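Local coordinates for capsid protein VP1 (Human polyomavirus 12, PDB 6Y60) that probably forms the T=7 icosahedral outer shell of the virion, built from pentamers of this coat protein, and serves in attachment to the host cell, at residues Y40-Q45 against H256-G261; W87-V92 against F266-R271; T124-A129 against F200-G205. All coordinates share one frame; numbering follows the deposited sequence.

Contact 1. Residues Y40-Q45 against H256-G261; sequences YGFSEQ and HQRFRG
Arg-260 lays its guanidinium flat on the ring of Phe-42. The two planes are 7° apart, and CZ of Arg-260 stands off-centre, 4.5 Å from the ring centroid, in a cation-pi contact. The methylene before it is better centred: CD of Arg-260 sits 3.7 Å from that centroid, over the face. A bend at chi2 (55°) turns the arginine chain back across the ring. Its NH2 then reaches Gly-41 O at 3.2 Å, within the guanidinium plane but above the carbonyl plane. The same oxygen takes a weak bond from Gly-261 N.

Next along, Arg-258 runs extended to a second cluster. Its NH2 donates to Ser-43 O at 2.9 Å, on a lone pair, and makes a salt bridge to Glu-44 OE1, which it meets from above the carboxylate plane. Arg-258 NE and Gln-45 NE2 share a water. OE1 of Gln-45 lies over one face of the His-256 ring, toward its rim, 3.3 Å from CG of His-256. The amide and ring planes are 6° apart, and the rest of the amide packs against CB of His-256.

The backbones meet in a single beta bridge, Phe-42 with Arg-260, where a loop lies along strand 257-276 of the VP1 jelly roll. Ser-43 N bonds to Phe-259 O at 2.9 Å. Ser-43 OG accepts from Phe-259 N, also at 2.9 Å, so this hydroxyl ties the loop to the strand.

Further out, Trp-39 makes a cation-pi contact with Arg-258 and meets the Phe-42 ring edge-to-face. Arg-260 NH2 also bonds to Gln-166 O of the second subunit.

Contact 2. Residues W87-V92 against F266-R271; sequences WEAVSV and FNVQLR
An antiparallel strand pair with a beta bulge joins residues 87-92 to residues 266-271 in the main sheet of VP1. Glu-88 pairs with Arg-271 and Ala-89 with Leu-270. One residue is then skipped, and Ser-91 pairs with Gln-269 and Val-92 with Val-268. The extra residue is Val-90. Its N still bonds to Gln-269 O at 2.9 Å, and Gln-269 N bonds to Ser-91 O at 3.0 Å.

On the face of Glu-88 and Arg-271, the arginine grips the carboxylate side-on with two nitrogens. Arg-271 NE reaches Glu-88 OE1 at 2.8 Å, and Arg-271 NH2 reaches Glu-88 OE2 at 3.2 Å. Both oxygens lie near the guanidinium plane, but both are approached from above the carboxylate plane; the two planes are 53° apart. Arg-271 CG stands between its backbone N and carbonyl carbon (chi1 68°), and the chain then runs extended beside that of Glu-88. CG1 of Val-90 comes over one guanidinium face, 3.5 Å from Arg-271 NE. Glu-88 OE2 also bonds to Gly-230 N and forms a salt bridge to Arg-273. Farther along this face, Gln-269 bends at chi2 (67°) and brings OE1 back close to Ser-91 OG.

The other face is apolar. Ala-89 CB is 3.8 Å from Val-268 CG1, and Val-92 CG2 meets Val-268 CG2. Trp-87 crosses Leu-270 at about a right angle, with CE3 of Trp-87 3.7 Å from CB of Leu-270. One polar and one apolar face on a bulged antiparallel pair suit the wall of a beta sandwich such as the VP1 jelly roll.

Contact 3. Residues T124-A129 against F200-G205; sequences TYHMFA and FGNYYG
Phe-128 takes CD1 of Phe-200 over one face of its ring. The ring planes are 17° apart, but the rings are slid so that they barely overlap. The centroids are 4.8 Å apart. The closest touch is between CZ of Phe-128 and CD1 of Phe-200, at 3.4 Å. The chi1 of Phe-128, 75°, sets CG between the backbone N and the carbonyl carbon and carries the ring across to the neighbouring strand.

On the same face of the sheet, His-126 and Asn-202 lie side by side, ring and amide planes 9° apart. OD1 of Asn-202 is 3.4 Å from CB of His-126, near the edge of the imidazole. The imidazole ND1 bonds to Asp-244. At the next pair, a water links Thr-124 OG1 to Tyr-204 O.

On the other face, CD1 of Tyr-125 rests 4.1 Å from CB of Tyr-203, the two side chains crossing nearly at right angles. Met-127 faces Gly-201, where the CA atoms come within 4.0 Å.

Six backbone hydrogen bonds join the strands, two at each of Thr-124/Tyr-204, His-126/Asn-202 and Phe-128/Phe-200. Strand 124-131 has strand 237-250 on its other side. Residues 200-204 pair in turn with an antiparallel strand of the third subunit, so the sheet continues into the neighbouring copy.

In the fold
Contacts 1 and 2 both use strand 257-276, at places whose centres are 33 Å apart, on opposite sides of the chain's centre. The centre of contact 3 is 18 Å from that of contact 1 and 21 Å from that of contact 2. It touches contact 2 directly: CE2 of Phe-266 is 3.7 Å from Ala-129 O, and Val-92 packs on Phe-128. Contacts 1 and 3 do not touch, their nearest atoms being about 7 Å apart, but both meet the third subunit. At contact 1 the His-256 side chain is about 6 Å from a bound N-acetyl-alpha-neuraminic acid.

Contact 1. Residues Y40-Q45 against H256-G261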
loop_
_atom_site.group_PDB
_atom_site.type_symbol
_atom_site.label_atom_id
_atom_site.label_comp_id
_atom_site.label_asym_id
_atom_site.label_seq_id
_atom_site.Cartn_x
_atom_site.Cartn_y
_atom_site.Cartn_z
ATOM N N TYR A 40 -25.328 -10.843 18.856
ATOM C CA TYR A 40 -24.073 -11.639 19.001
ATOM C C TYR A 40 -23.118 -11.316 17.843
ATOM O O TYR A 40 -23.551 -11.353 16.685
ATOM C CB TYR A 40 -24.354 -13.137 18.995
ATOM C CG TYR A 40 -23.200 -14.037 19.359
ATOM C CD1 TYR A 40 -22.466 -13.840 20.515
ATOM C CD2 TYR A 40 -22.943 -15.178 18.615
ATOM C CE1 TYR A 40 -21.468 -14.722 20.885
ATOM C CE2 TYR A 40 -21.941 -16.061 18.960
ATOM C CZ TYR A 40 -21.198 -15.832 20.104
ATOM O OH TYR A 40 -20.203 -16.713 20.428
ATOM N N GLY A 41 -21.850 -11.059 18.172
ATOM C CA GLY A 41 -20.794 -10.694 17.213
ATOM C C GLY A 41 -20.738 -9.195 16.964
ATOM O O GLY A 41 -19.956 -8.770 16.128
ATOM N N PHE A 42 -21.525 -8.431 17.712
ATOM C CA PHE A 42 -21.553 -6.962 17.663
ATOM C C PHE A 42 -21.435 -6.456 19.090
ATOM O O PHE A 42 -21.565 -7.251 20.050
ATOM C CB PHE A 42 -22.844 -6.456 17.033
ATOM C CG PHE A 42 -23.080 -6.761 15.575
ATOM C CD1 PHE A 42 -23.634 -7.965 15.174
ATOM C CD2 PHE A 42 -22.879 -5.795 14.612
ATOM C CE1 PHE A 42 -23.920 -8.220 13.846
ATOM C CE2 PHE A 42 -23.181 -6.039 13.281
ATOM C CZ PHE A 42 -23.700 -7.255 12.901
ATOM N N SER A 43 -21.210 -5.161 19.247
ATOM C CA SER A 43 -21.306 -4.506 20.572
ATOM C C SER A 43 -22.754 -4.044 20.732
ATOM O O SER A 43 -23.488 -4.045 19.712
ATOM C CB SER A 43 -20.325 -3.367 20.701
ATOM O OG SER A 43 -20.801 -2.219 20.026
ATOM N N GLU A 44 -23.136 -3.613 21.930
ATOM C CA GLU A 44 -24.353 -2.776 22.087
ATOM C C GLU A 44 -24.016 -1.413 21.467
ATOM O O GLU A 44 -22.850 -1.199 21.130
ATOM C CB GLU A 44 -24.835 -2.713 23.534
ATOM C CG GLU A 44 -25.398 -4.034 24.057
ATOM C CD GLU A 44 -26.672 -4.596 23.438
ATOM O OE1 GLU A 44 -27.226 -3.985 22.491
ATOM O OE2 GLU A 44 -27.106 -5.686 23.906
ATOM N N GLN A 45 -25.032 -0.587 21.242
ATOM C CA GLN A 45 -24.899 0.783 20.708
ATOM C C GLN A 45 -23.910 1.553 21.572
ATOM O O GLN A 45 -24.081 1.624 22.828
ATOM C CB GLN A 45 -26.269 1.458 20.587
ATOM C CG GLN A 45 -27.067 0.931 19.408
ATOM C CD GLN A 45 -28.380 1.657 19.237
ATOM O OE1 GLN A 45 -28.761 2.494 20.054
ATOM N NE2 GLN A 45 -29.019 1.417 18.120
ATOM N N HIS A 256 -26.610 5.627 15.746
ATOM C CA HIS A 256 -25.917 4.859 16.813
ATOM C C HIS A 256 -25.090 3.761 16.147
ATOM O O HIS A 256 -25.591 3.134 15.178
ATOM C CB HIS A 256 -26.930 4.233 17.763
ATOM C CG HIS A 256 -27.753 5.202 18.529
ATOM N ND1 HIS A 256 -27.337 5.698 19.734
ATOM C CD2 HIS A 256 -28.988 5.707 18.298
ATOM C CE1 HIS A 256 -28.278 6.492 20.221
ATOM N NE2 HIS A 256 -29.306 6.511 19.359
ATOM N N GLN A 257 -23.873 3.516 16.640
ATOM C CA GLN A 257 -22.980 2.533 15.980
ATOM C C GLN A 257 -22.696 1.344 16.899
ATOM O O GLN A 257 -22.771 1.488 18.117
ATOM C CB GLN A 257 -21.695 3.209 15.496
ATOM C CG GLN A 257 -21.959 4.210 14.387
ATOM C CD GLN A 257 -20.704 4.870 13.878
ATOM O OE1 GLN A 257 -20.214 5.831 14.482
ATOM N NE2 GLN A 257 -20.230 4.394 12.739
ATOM N N ARG A 258 -22.334 0.231 16.280
ATOM C CA ARG A 258 -21.932 -1.012 16.988
ATOM C C ARG A 258 -20.604 -1.535 16.437
ATOM O O ARG A 258 -20.478 -1.673 15.203
ATOM C CB ARG A 258 -22.994 -2.090 16.782
ATOM C CG ARG A 258 -24.335 -1.791 17.412
ATOM C CD ARG A 258 -25.342 -2.808 16.894
ATOM N NE ARG A 258 -26.651 -2.560 17.475
ATOM C CZ ARG A 258 -27.124 -3.019 18.633
ATOM N NH1 ARG A 258 -28.352 -2.673 18.995
ATOM N NH2 ARG A 258 -26.412 -3.808 19.420
ATOM N N PHE A 259 -19.682 -1.919 17.320
ATOM C CA PHE A 259 -18.502 -2.702 16.886
ATOM C C PHE A 259 -19.008 -3.979 16.216
ATOM O O PHE A 259 -20.014 -4.548 16.666
ATOM C CB PHE A 259 -17.573 -3.054 18.039
ATOM C CG PHE A 259 -16.797 -1.907 18.618
ATOM C CD1 PHE A 259 -17.318 -1.155 19.663
ATOM C CD2 PHE A 259 -15.508 -1.645 18.194
ATOM C CE1 PHE A 259 -16.580 -0.141 20.244
ATOM C CE2 PHE A 259 -14.792 -0.587 18.738
ATOM C CZ PHE A 259 -15.325 0.154 19.762
ATOM N N ARG A 260 -18.283 -4.414 15.193
ATOM C CA ARG A 260 -18.493 -5.672 14.445
ATOM C C ARG A 260 -17.149 -6.385 14.397
ATOM O O ARG A 260 -16.160 -5.754 14.033
ATOM C CB ARG A 260 -19.083 -5.416 13.057
ATOM C CG ARG A 260 -19.226 -6.666 12.192
ATOM C CD ARG A 260 -20.023 -7.790 12.853
ATOM N NE ARG A 260 -20.371 -8.827 11.893
ATOM C CZ ARG A 260 -20.721 -10.076 12.219
ATOM N NH1 ARG A 260 -21.033 -10.941 11.272
ATOM N NH2 ARG A 260 -20.755 -10.462 13.482
ATOM N N GLY A 261 -17.133 -7.640 14.838
ATOM C CA GLY A 261 -15.952 -8.510 14.825
ATOM C C GLY A 261 -16.276 -9.789 14.109
ATOM O O GLY A 261 -17.473 -10.028 13.773
HETATM O O HOH W 1 -28.506 -0.505 16.404
#

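Contact 2. Residues W87-V92 against F266-R271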
loop_
_atom_site.group_PDB
_atom_site.type_symbol
_atom_site.label_atom_id
_atom_site.label_comp_id
_atom_site.label_asym_id
_atom_site.label_seq_id
_atom_site.Cartn_x
_atom_site.Cartn_y
_atom_site.Cartn_z
ATOM N N TRP A 87 4.599 -30.539 24.465
ATOM C CA TRP A 87 4.123 -30.156 23.110
ATOM C C TRP A 87 4.707 -28.788 22.752
ATOM O O TRP A 87 4.662 -27.870 23.588
ATOM C CB TRP A 87 2.603 -30.140 23.064
ATOM C CG TRP A 87 1.980 -31.490 23.162
ATOM C CD1 TRP A 87 1.279 -32.006 24.214
ATOM C CD2 TRP A 87 1.950 -32.483 22.128
ATOM N NE1 TRP A 87 0.807 -33.250 23.895
ATOM C CE2 TRP A 87 1.214 -33.574 22.630
ATOM C CE3 TRP A 87 2.483 -32.561 20.844
ATOM C CZ2 TRP A 87 1.016 -34.731 21.894
ATOM C CZ3 TRP A 87 2.293 -33.708 20.122
ATOM C CH2 TRP A 87 1.551 -34.769 20.634
ATOM N N GLU A 88 5.314 -28.712 21.580
ATOM C CA GLU A 88 5.994 -27.515 21.041
ATOM C C GLU A 88 5.198 -27.093 19.815
ATOM O O GLU A 88 5.040 -27.931 18.916
ATOM C CB GLU A 88 7.404 -27.862 20.598
ATOM C CG GLU A 88 8.202 -26.663 20.163
ATOM C CD GLU A 88 9.537 -27.033 19.567
ATOM O OE1 GLU A 88 9.835 -28.234 19.524
ATOM O OE2 GLU A 88 10.256 -26.121 19.130
ATOM N N ALA A 89 4.654 -25.881 19.809
ATOM C CA ALA A 89 3.914 -25.363 18.633
ATOM C C ALA A 89 4.942 -24.932 17.592
ATOM O O ALA A 89 5.715 -24.033 17.907
ATOM C CB ALA A 89 3.036 -24.215 19.058
ATOM N N VAL A 90 5.001 -25.567 16.419
ATOM C CA VAL A 90 6.061 -25.248 15.419
ATOM C C VAL A 90 5.501 -24.273 14.375
ATOM O O VAL A 90 6.282 -23.504 13.793
ATOM C CB VAL A 90 6.668 -26.512 14.779
ATOM C CG1 VAL A 90 7.073 -27.513 15.845
ATOM C CG2 VAL A 90 5.749 -27.166 13.787
ATOM N N SER A 91 4.198 -24.303 14.130
ATOM C CA SER A 91 3.598 -23.488 13.061
ATOM C C SER A 91 2.092 -23.376 13.271
ATOM O O SER A 91 1.522 -24.105 14.105
ATOM C CB SER A 91 3.954 -24.052 11.709
ATOM O OG SER A 91 3.340 -25.304 11.513
ATOM N N VAL A 92 1.482 -22.432 12.557
ATOM C CA VAL A 92 0.022 -22.194 12.641
ATOM C C VAL A 92 -0.469 -21.720 11.276
ATOM O O VAL A 92 0.209 -20.881 10.658
ATOM C CB VAL A 92 -0.312 -21.181 13.748
ATOM C CG1 VAL A 92 0.357 -19.824 13.535
ATOM C CG2 VAL A 92 -1.814 -21.038 13.890
ATOM N N PHE A 266 -7.737 -21.267 13.838
ATOM C CA PHE A 266 -6.333 -21.634 14.104
ATOM C C PHE A 266 -6.163 -23.113 13.786
ATOM O O PHE A 266 -7.025 -23.891 14.232
ATOM C CB PHE A 266 -5.987 -21.464 15.585
ATOM C CG PHE A 266 -6.063 -20.080 16.165
ATOM C CD1 PHE A 266 -7.282 -19.504 16.498
ATOM C CD2 PHE A 266 -4.903 -19.382 16.470
ATOM C CE1 PHE A 266 -7.337 -18.239 17.078
ATOM C CE2 PHE A 266 -4.960 -18.134 17.086
ATOM C CZ PHE A 266 -6.182 -17.554 17.376
ATOM N N ASN A 267 -5.101 -23.485 13.078
ATOM C CA ASN A 267 -4.660 -24.897 12.920
ATOM C C ASN A 267 -3.178 -24.918 13.285
ATOM O O ASN A 267 -2.395 -24.375 12.491
ATOM C CB ASN A 267 -4.976 -25.409 11.516
ATOM C CG ASN A 267 -4.322 -26.735 11.189
ATOM O OD1 ASN A 267 -4.058 -27.551 12.077
ATOM N ND2 ASN A 267 -4.028 -26.931 9.916
ATOM N N VAL A 268 -2.841 -25.435 14.474
ATOM C CA VAL A 268 -1.466 -25.431 15.051
ATOM C C VAL A 268 -0.839 -26.825 14.896
ATOM O O VAL A 268 -1.450 -27.826 15.338
ATOM C CB VAL A 268 -1.468 -24.986 16.528
ATOM C CG1 VAL A 268 -0.086 -25.046 17.126
ATOM C CG2 VAL A 268 -2.082 -23.612 16.732
ATOM N N GLN A 269 0.362 -26.863 14.320
ATOM C CA GLN A 269 1.163 -28.096 14.148
ATOM C C GLN A 269 2.033 -28.201 15.403
ATOM O O GLN A 269 2.716 -27.208 15.750
ATOM C CB GLN A 269 1.954 -28.034 12.837
ATOM C CG GLN A 269 1.122 -27.881 11.554
ATOM C CD GLN A 269 0.357 -26.581 11.321
ATOM O OE1 GLN A 269 0.917 -25.493 11.061
ATOM N NE2 GLN A 269 -0.970 -26.699 11.306
ATOM N N LEU A 270 1.969 -29.321 16.121
ATOM C CA LEU A 270 2.804 -29.526 17.335
ATOM C C LEU A 270 3.708 -30.752 17.151
ATOM O O LEU A 270 3.383 -31.647 16.355
ATOM C CB LEU A 270 1.890 -29.712 18.539
ATOM C CG LEU A 270 0.878 -28.596 18.780
ATOM C CD1 LEU A 270 -0.508 -29.173 18.925
ATOM C CD2 LEU A 270 1.231 -27.771 20.007
ATOM N N ARG A 271 4.801 -30.799 17.900
ATOM C CA ARG A 271 5.712 -31.971 17.968
ATOM C C ARG A 271 6.073 -32.137 19.442
ATOM O O ARG A 271 5.883 -31.160 20.207
ATOM C CB ARG A 271 6.925 -31.778 17.051
ATOM C CG ARG A 271 7.866 -30.681 17.524
ATOM C CD ARG A 271 9.047 -30.532 16.591
ATOM N NE ARG A 271 9.830 -29.363 16.936
ATOM C CZ ARG A 271 10.692 -28.764 16.122
ATOM N NH1 ARG A 271 10.919 -29.251 14.918
ATOM N NH2 ARG A 271 11.327 -27.670 16.511
#

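Contact 3. Residues T124-A129 against F200-G205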
loop_
_atom_site.group_PDB
_atom_site.type_symbol
_atom_site.label_atom_id
_atom_site.label_comp_id
_atom_site.label_asym_id
_atom_site.label_seq_id
_atom_site.Cartn_x
_atom_site.Cartn_y
_atom_site.Cartn_z
ATOM N N THR A 124 -9.924 -0.651 12.641
ATOM C CA THR A 124 -9.760 -2.126 12.653
ATOM C C THR A 124 -8.638 -2.484 13.623
ATOM O O THR A 124 -7.643 -1.751 13.719
ATOM C CB THR A 124 -9.589 -2.696 11.236
ATOM O OG1 THR A 124 -8.405 -2.190 10.648
ATOM C CG2 THR A 124 -10.754 -2.385 10.335
ATOM N N TYR A 125 -8.800 -3.599 14.331
ATOM C CA TYR A 125 -7.756 -4.133 15.226
ATOM C C TYR A 125 -7.729 -5.638 15.047
ATOM O O TYR A 125 -8.781 -6.290 15.248
ATOM C CB TYR A 125 -8.072 -3.733 16.654
ATOM C CG TYR A 125 -7.001 -4.098 17.640
ATOM C CD1 TYR A 125 -5.904 -3.278 17.797
ATOM C CD2 TYR A 125 -7.070 -5.265 18.385
ATOM C CE1 TYR A 125 -4.917 -3.580 18.723
ATOM C CE2 TYR A 125 -6.116 -5.557 19.349
ATOM C CZ TYR A 125 -5.022 -4.717 19.503
ATOM O OH TYR A 125 -4.028 -5.001 20.415
ATOM N N HIS A 126 -6.603 -6.145 14.556
ATOM C CA HIS A 126 -6.405 -7.593 14.339
ATOM C C HIS A 126 -5.222 -8.041 15.175
ATOM O O HIS A 126 -4.159 -7.378 15.141
ATOM C CB HIS A 126 -6.200 -7.949 12.867
ATOM C CG HIS A 126 -7.404 -7.683 12.030
ATOM N ND1 HIS A 126 -8.520 -8.508 12.055
ATOM C CD2 HIS A 126 -7.676 -6.680 11.169
ATOM C CE1 HIS A 126 -9.434 -8.014 11.253
ATOM N NE2 HIS A 126 -8.942 -6.891 10.689
ATOM N N MET A 127 -5.398 -9.140 15.894
ATOM C CA MET A 127 -4.265 -9.748 16.600
ATOM C C MET A 127 -4.587 -11.227 16.795
ATOM O O MET A 127 -5.792 -11.582 16.960
ATOM C CB MET A 127 -3.947 -9.021 17.909
ATOM C CG MET A 127 -4.743 -9.463 19.095
ATOM S SD MET A 127 -4.127 -10.963 19.936
ATOM C CE MET A 127 -2.623 -10.342 20.677
ATOM N N PHE A 128 -3.560 -12.056 16.675
ATOM C CA PHE A 128 -3.613 -13.482 17.084
ATOM C C PHE A 128 -2.324 -13.793 17.829
ATOM O O PHE A 128 -1.290 -13.069 17.676
ATOM C CB PHE A 128 -3.900 -14.435 15.912
ATOM C CG PHE A 128 -2.769 -14.686 14.953
ATOM C CD1 PHE A 128 -2.543 -13.834 13.872
ATOM C CD2 PHE A 128 -1.935 -15.778 15.102
ATOM C CE1 PHE A 128 -1.490 -14.061 12.995
ATOM C CE2 PHE A 128 -0.908 -16.021 14.210
ATOM C CZ PHE A 128 -0.679 -15.154 13.164
ATOM N N ALA A 129 -2.414 -14.802 18.689
ATOM C CA ALA A 129 -1.292 -15.279 19.515
ATOM C C ALA A 129 -1.434 -16.783 19.700
ATOM O O ALA A 129 -2.564 -17.275 19.836
ATOM C CB ALA A 129 -1.260 -14.570 20.836
ATOM N N PHE A 200 1.007 -11.507 16.897
ATOM C CA PHE A 200 1.024 -10.754 15.627
ATOM C C PHE A 200 -0.206 -9.860 15.594
ATOM O O PHE A 200 -1.299 -10.317 16.042
ATOM C CB PHE A 200 0.997 -11.705 14.433
ATOM C CG PHE A 200 2.010 -12.823 14.476
ATOM C CD1 PHE A 200 1.761 -13.972 15.214
ATOM C CD2 PHE A 200 3.181 -12.754 13.736
ATOM C CE1 PHE A 200 2.670 -15.021 15.230
ATOM C CE2 PHE A 200 4.081 -13.803 13.748
ATOM C CZ PHE A 200 3.831 -14.926 14.504
ATOM N N GLY A 201 -0.066 -8.630 15.089
ATOM C CA GLY A 201 -1.258 -7.794 14.926
ATOM C C GLY A 201 -1.056 -6.537 14.110
ATOM O O GLY A 201 0.062 -6.166 13.769
ATOM N N ASN A 202 -2.165 -5.903 13.785
ATOM C CA ASN A 202 -2.139 -4.655 13.006
ATOM C C ASN A 202 -3.370 -3.873 13.417
ATOM O O ASN A 202 -4.383 -4.476 13.868
ATOM C CB ASN A 202 -1.986 -4.881 11.507
ATOM C CG ASN A 202 -3.282 -5.252 10.837
ATOM O OD1 ASN A 202 -3.842 -6.301 11.115
ATOM N ND2 ASN A 202 -3.760 -4.403 9.944
ATOM N N TYR A 203 -3.211 -2.567 13.338
ATOM C CA TYR A 203 -4.205 -1.563 13.704
ATOM C C TYR A 203 -4.251 -0.518 12.582
ATOM O O TYR A 203 -3.198 -0.166 11.983
ATOM C CB TYR A 203 -3.881 -0.969 15.069
ATOM C CG TYR A 203 -4.557 0.351 15.264
ATOM C CD1 TYR A 203 -5.880 0.431 15.676
ATOM C CD2 TYR A 203 -3.884 1.527 14.979
ATOM C CE1 TYR A 203 -6.525 1.654 15.777
ATOM C CE2 TYR A 203 -4.501 2.752 15.114
ATOM C CZ TYR A 203 -5.820 2.816 15.511
ATOM O OH TYR A 203 -6.398 4.034 15.656
ATOM N N TYR A 204 -5.460 -0.077 12.270
ATOM C CA TYR A 204 -5.708 0.910 11.193
ATOM C C TYR A 204 -6.872 1.739 11.731
ATOM O O TYR A 204 -7.959 1.196 11.984
ATOM C CB TYR A 204 -5.950 0.152 9.880
ATOM C CG TYR A 204 -5.695 0.887 8.594
ATOM C CD1 TYR A 204 -6.202 2.159 8.365
ATOM C CD2 TYR A 204 -4.961 0.296 7.569
ATOM C CE1 TYR A 204 -5.961 2.841 7.177
ATOM C CE2 TYR A 204 -4.726 0.959 6.365
ATOM C CZ TYR A 204 -5.234 2.236 6.165
ATOM O OH TYR A 204 -5.030 2.903 4.990
ATOM N N GLY A 205 -6.638 3.025 11.968
ATOM C CA GLY A 205 -7.630 3.883 12.637
ATOM C C GLY A 205 -8.608 4.525 11.679
ATOM O O GLY A 205 -8.896 3.984 10.572
HETATM O O HOH W 2 -9.391 0.569 9.337
#